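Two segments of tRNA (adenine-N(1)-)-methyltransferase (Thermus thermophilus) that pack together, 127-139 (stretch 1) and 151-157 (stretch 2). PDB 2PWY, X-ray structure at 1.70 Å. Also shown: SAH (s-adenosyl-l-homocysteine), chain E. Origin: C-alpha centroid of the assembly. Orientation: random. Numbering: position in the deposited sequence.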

# COMPACT_ATOMS: atom_id res chain seq x y z
N TYR A 127 8.90 31.75 -5.02
CA TYR A 127 9.42 32.14 -6.34
C TYR A 127 8.73 31.39 -7.45
O TYR A 127 8.51 30.19 -7.35
CB TYR A 127 10.94 31.88 -6.44
CG TYR A 127 11.71 32.90 -5.64
CD1 TYR A 127 12.34 33.97 -6.27
CD2 TYR A 127 11.75 32.83 -4.25
CE1 TYR A 127 13.03 34.93 -5.53
CE2 TYR A 127 12.42 33.79 -3.51
CZ TYR A 127 13.05 34.83 -4.15
OH TYR A 127 13.71 35.78 -3.40
N GLU A 128 8.41 32.11 -8.53
CA GLU A 128 7.81 31.48 -9.70
C GLU A 128 8.34 32.14 -10.97
O GLU A 128 8.24 33.35 -11.12
CB GLU A 128 6.27 31.61 -9.63
CG GLU A 128 5.52 31.19 -10.89
CD GLU A 128 5.83 29.79 -11.35
OE1 GLU A 128 5.58 28.82 -10.59
OE2 GLU A 128 6.32 29.65 -12.50
N ALA A 129 8.88 31.32 -11.88
CA ALA A 129 9.52 31.80 -13.12
C ALA A 129 8.53 32.26 -14.19
O ALA A 129 8.86 33.12 -15.01
CB ALA A 129 10.44 30.71 -13.69
N ARG A 130 7.34 31.67 -14.19
CA ARG A 130 6.38 31.91 -15.27
C ARG A 130 5.28 32.88 -14.84
O ARG A 130 4.52 32.59 -13.92
CB ARG A 130 5.78 30.58 -15.75
CG ARG A 130 6.81 29.64 -16.36
CD ARG A 130 6.21 28.31 -16.78
NE ARG A 130 5.28 28.47 -17.90
CZ ARG A 130 4.75 27.46 -18.59
NH1 ARG A 130 5.06 26.21 -18.30
NH2 ARG A 130 3.91 27.72 -19.59
N PRO A 131 5.19 34.05 -15.52
CA PRO A 131 4.26 35.12 -15.10
C PRO A 131 2.78 34.70 -15.05
O PRO A 131 2.06 35.10 -14.13
CB PRO A 131 4.46 36.21 -16.15
CG PRO A 131 5.79 35.93 -16.74
CD PRO A 131 5.94 34.44 -16.73
N HIS A 132 2.33 33.93 -16.03
CA HIS A 132 0.92 33.54 -16.04
C HIS A 132 0.63 32.59 -14.87
O HIS A 132 -0.42 32.69 -14.22
CB HIS A 132 0.48 32.93 -17.37
CG HIS A 132 -0.87 32.30 -17.31
ND1 HIS A 132 -2.03 33.03 -17.15
CD2 HIS A 132 -1.26 31.00 -17.34
CE1 HIS A 132 -3.07 32.22 -17.10
NE2 HIS A 132 -2.63 30.97 -17.22
N HIS A 133 1.57 31.68 -14.61
CA HIS A 133 1.47 30.79 -13.46
C HIS A 133 1.39 31.61 -12.17
O HIS A 133 0.50 31.38 -11.34
CB HIS A 133 2.65 29.80 -13.41
CG HIS A 133 2.58 28.72 -14.45
ND1 HIS A 133 3.33 27.56 -14.36
CD2 HIS A 133 1.86 28.60 -15.59
CE1 HIS A 133 3.07 26.78 -15.39
NE2 HIS A 133 2.17 27.39 -16.15
N LEU A 134 2.29 32.57 -12.01
CA LEU A 134 2.32 33.40 -10.81
C LEU A 134 1.03 34.20 -10.62
O LEU A 134 0.49 34.25 -9.52
CB LEU A 134 3.54 34.32 -10.79
CG LEU A 134 3.68 35.18 -9.53
CD1 LEU A 134 3.71 34.33 -8.24
CD2 LEU A 134 4.91 36.07 -9.61
N ALA A 135 0.51 34.80 -11.69
CA ALA A 135 -0.75 35.53 -11.60
C ALA A 135 -1.90 34.65 -11.09
O ALA A 135 -2.64 35.08 -10.20
CB ALA A 135 -1.10 36.16 -12.95
N GLN A 136 -2.03 33.43 -11.62
CA GLN A 136 -3.08 32.51 -11.17
C GLN A 136 -2.85 32.09 -9.72
O GLN A 136 -3.80 32.04 -8.92
CB GLN A 136 -3.17 31.27 -12.07
CG GLN A 136 -4.38 30.36 -11.78
CD GLN A 136 -5.71 31.09 -11.88
OE1 GLN A 136 -5.99 31.75 -12.88
NE2 GLN A 136 -6.55 30.98 -10.84
N ALA A 137 -1.59 31.82 -9.37
CA ALA A 137 -1.25 31.41 -8.00
C ALA A 137 -1.65 32.51 -7.02
O ALA A 137 -2.26 32.23 -6.00
CB ALA A 137 0.23 31.09 -7.88
N GLU A 138 -1.30 33.75 -7.35
CA GLU A 138 -1.66 34.88 -6.49
C GLU A 138 -3.18 34.98 -6.33
O GLU A 138 -3.65 35.16 -5.22
CB GLU A 138 -1.02 36.18 -7.00
CG GLU A 138 0.52 36.14 -6.91
CD GLU A 138 1.19 37.42 -7.37
OE1 GLU A 138 0.50 38.30 -7.92
OE2 GLU A 138 2.43 37.55 -7.20
N ARG A 139 -3.94 34.85 -7.42
CA ARG A 139 -5.41 34.87 -7.31
C ARG A 139 -5.90 33.75 -6.40
O ARG A 139 -6.76 33.98 -5.53
CB ARG A 139 -6.09 34.77 -8.69
CG ARG A 139 -6.09 36.08 -9.49
CD ARG A 139 -7.00 36.01 -10.73
NE ARG A 139 -6.45 35.14 -11.77
CZ ARG A 139 -5.55 35.52 -12.69
NH1 ARG A 139 -5.09 36.77 -12.72
NH2 ARG A 139 -5.11 34.64 -13.58
N SAH E . 3.45 23.32 -5.63
CA SAH E . 2.72 24.14 -6.65
CB SAH E . 2.90 23.55 -8.04
CG SAH E . 4.30 23.81 -8.61
SD SAH E . 4.36 23.32 -10.35
C SAH E . 1.26 24.20 -6.26
O SAH E . 0.84 23.53 -5.30
OXT SAH E . 0.48 24.94 -6.88
C5' SAH E . 6.08 23.80 -10.63
C4' SAH E . 6.23 25.31 -10.88
O4' SAH E . 7.58 25.67 -10.69
C3' SAH E . 5.86 25.77 -12.30
O3' SAH E . 4.92 26.84 -12.18
C2' SAH E . 7.18 26.24 -12.91
O2' SAH E . 7.05 27.37 -13.74
C1' SAH E . 7.96 26.63 -11.68
N9 SAH E . 9.43 26.52 -11.73
C8 SAH E . 10.17 25.47 -12.20
N7 SAH E . 11.47 25.75 -11.97
C5 SAH E . 11.58 26.94 -11.33
C6 SAH E . 12.67 27.68 -10.87
N6 SAH E . 13.93 27.23 -11.02
N1 SAH E . 12.42 28.89 -10.24
C2 SAH E . 11.13 29.36 -10.09
N3 SAH E . 10.07 28.62 -10.56
C4 SAH E . 10.29 27.43 -11.17
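Stretch 2 151-157: RFHLGKL

Stretch 2 begins as a strand, 151-154, and leaves it at Gly155. It runs parallel to the short strand 127-128 and nearly antiparallel to helix 131-139, with a signed crossing angle of -164° and a closest axis approach of 9.3 Å.

In the sheet, Tyr127 pairs with His153 and Glu128 with Leu154. Two backbone hydrogen bonds fix this register: Glu128 N to His153 O, 2.9 Å, and Gly155 N to Glu128 O, 2.9 Å. Gly155 has phi/psi of 150/171, where a CB would jam against the preceding carbonyl O.

Tyr127 and His153 share one face of the sheet. Their rings form an offset stack, with centroids 4.2 Å apart and planes at 6°. Leu157 CD1 covers the other face of the Tyr127 ring, 3.8 Å from Tyr127 CD2.

Phe152 points toward the helix. Phe152 CD1 lies 3.8 Å from Leu134 CD1, and Glu138 CG sits over the Phe152 ring, 3.6 Å from its centroid. Leu134 CD2 also meets Leu154 CB at 3.8 Å, while Leu154 CD1 reaches Pro131 CG at 3.9 Å.

SAH touches both stretches. Glu128 OE1 accepts a hydrogen bond from SAH O3' at 2.6 Å, and Leu157 N donates one to SAH N1 at 3.1 Å.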

# COMPACT_ATOMS: atom_id res chain seq x y z
N ARG A 151 5.36 36.50 0.47
CA ARG A 151 6.03 37.42 -0.46
C ARG A 151 6.29 36.67 -1.76
O ARG A 151 7.08 35.72 -1.78
CB ARG A 151 7.33 37.98 0.15
CG ARG A 151 7.92 39.15 -0.65
CD ARG A 151 9.15 39.80 0.01
NE ARG A 151 8.87 40.35 1.34
CZ ARG A 151 9.60 40.12 2.43
NH1 ARG A 151 10.70 39.38 2.37
NH2 ARG A 151 9.25 40.67 3.59
N PHE A 152 5.60 37.08 -2.83
CA PHE A 152 5.72 36.43 -4.13
C PHE A 152 6.82 37.11 -4.93
O PHE A 152 6.96 38.34 -4.87
CB PHE A 152 4.42 36.55 -4.93
CG PHE A 152 3.24 35.83 -4.32
CD1 PHE A 152 3.06 34.46 -4.50
CD2 PHE A 152 2.26 36.55 -3.61
CE1 PHE A 152 1.95 33.79 -3.96
CE2 PHE A 152 1.15 35.89 -3.07
CZ PHE A 152 0.99 34.51 -3.24
N HIS A 153 7.59 36.31 -5.67
CA HIS A 153 8.65 36.81 -6.54
C HIS A 153 8.54 36.21 -7.93
O HIS A 153 8.43 34.97 -8.08
CB HIS A 153 10.03 36.48 -5.99
CG HIS A 153 10.28 37.01 -4.62
ND1 HIS A 153 9.90 36.35 -3.48
CD2 HIS A 153 10.89 38.15 -4.21
CE1 HIS A 153 10.26 37.05 -2.42
NE2 HIS A 153 10.86 38.15 -2.83
N LEU A 154 8.58 37.07 -8.94
CA LEU A 154 8.62 36.62 -10.33
C LEU A 154 10.08 36.44 -10.72
O LEU A 154 10.85 37.40 -10.74
CB LEU A 154 7.96 37.63 -11.26
CG LEU A 154 8.03 37.30 -12.75
CD1 LEU A 154 7.23 36.05 -13.09
CD2 LEU A 154 7.54 38.50 -13.56
N GLY A 155 10.45 35.20 -11.03
CA GLY A 155 11.83 34.91 -11.40
C GLY A 155 12.26 33.51 -11.01
O GLY A 155 11.55 32.80 -10.30
N LYS A 156 13.44 33.13 -11.49
CA LYS A 156 14.02 31.83 -11.15
C LYS A 156 14.64 31.89 -9.76
O LYS A 156 15.31 32.87 -9.41
CB LYS A 156 15.07 31.43 -12.18
CG LYS A 156 14.49 31.14 -13.56
CD LYS A 156 15.58 31.18 -14.64
CE LYS A 156 15.00 30.93 -16.04
NZ LYS A 156 13.86 31.86 -16.40
N LEU A 157 14.41 30.85 -8.97
CA LEU A 157 15.00 30.77 -7.65
C LEU A 157 16.54 30.86 -7.73
O LEU A 157 17.15 31.49 -6.88
CB LEU A 157 14.55 29.50 -6.91
CG LEU A 157 15.07 29.31 -5.48
CD1 LEU A 157 14.74 30.52 -4.59
CD2 LEU A 157 14.57 28.00 -4.84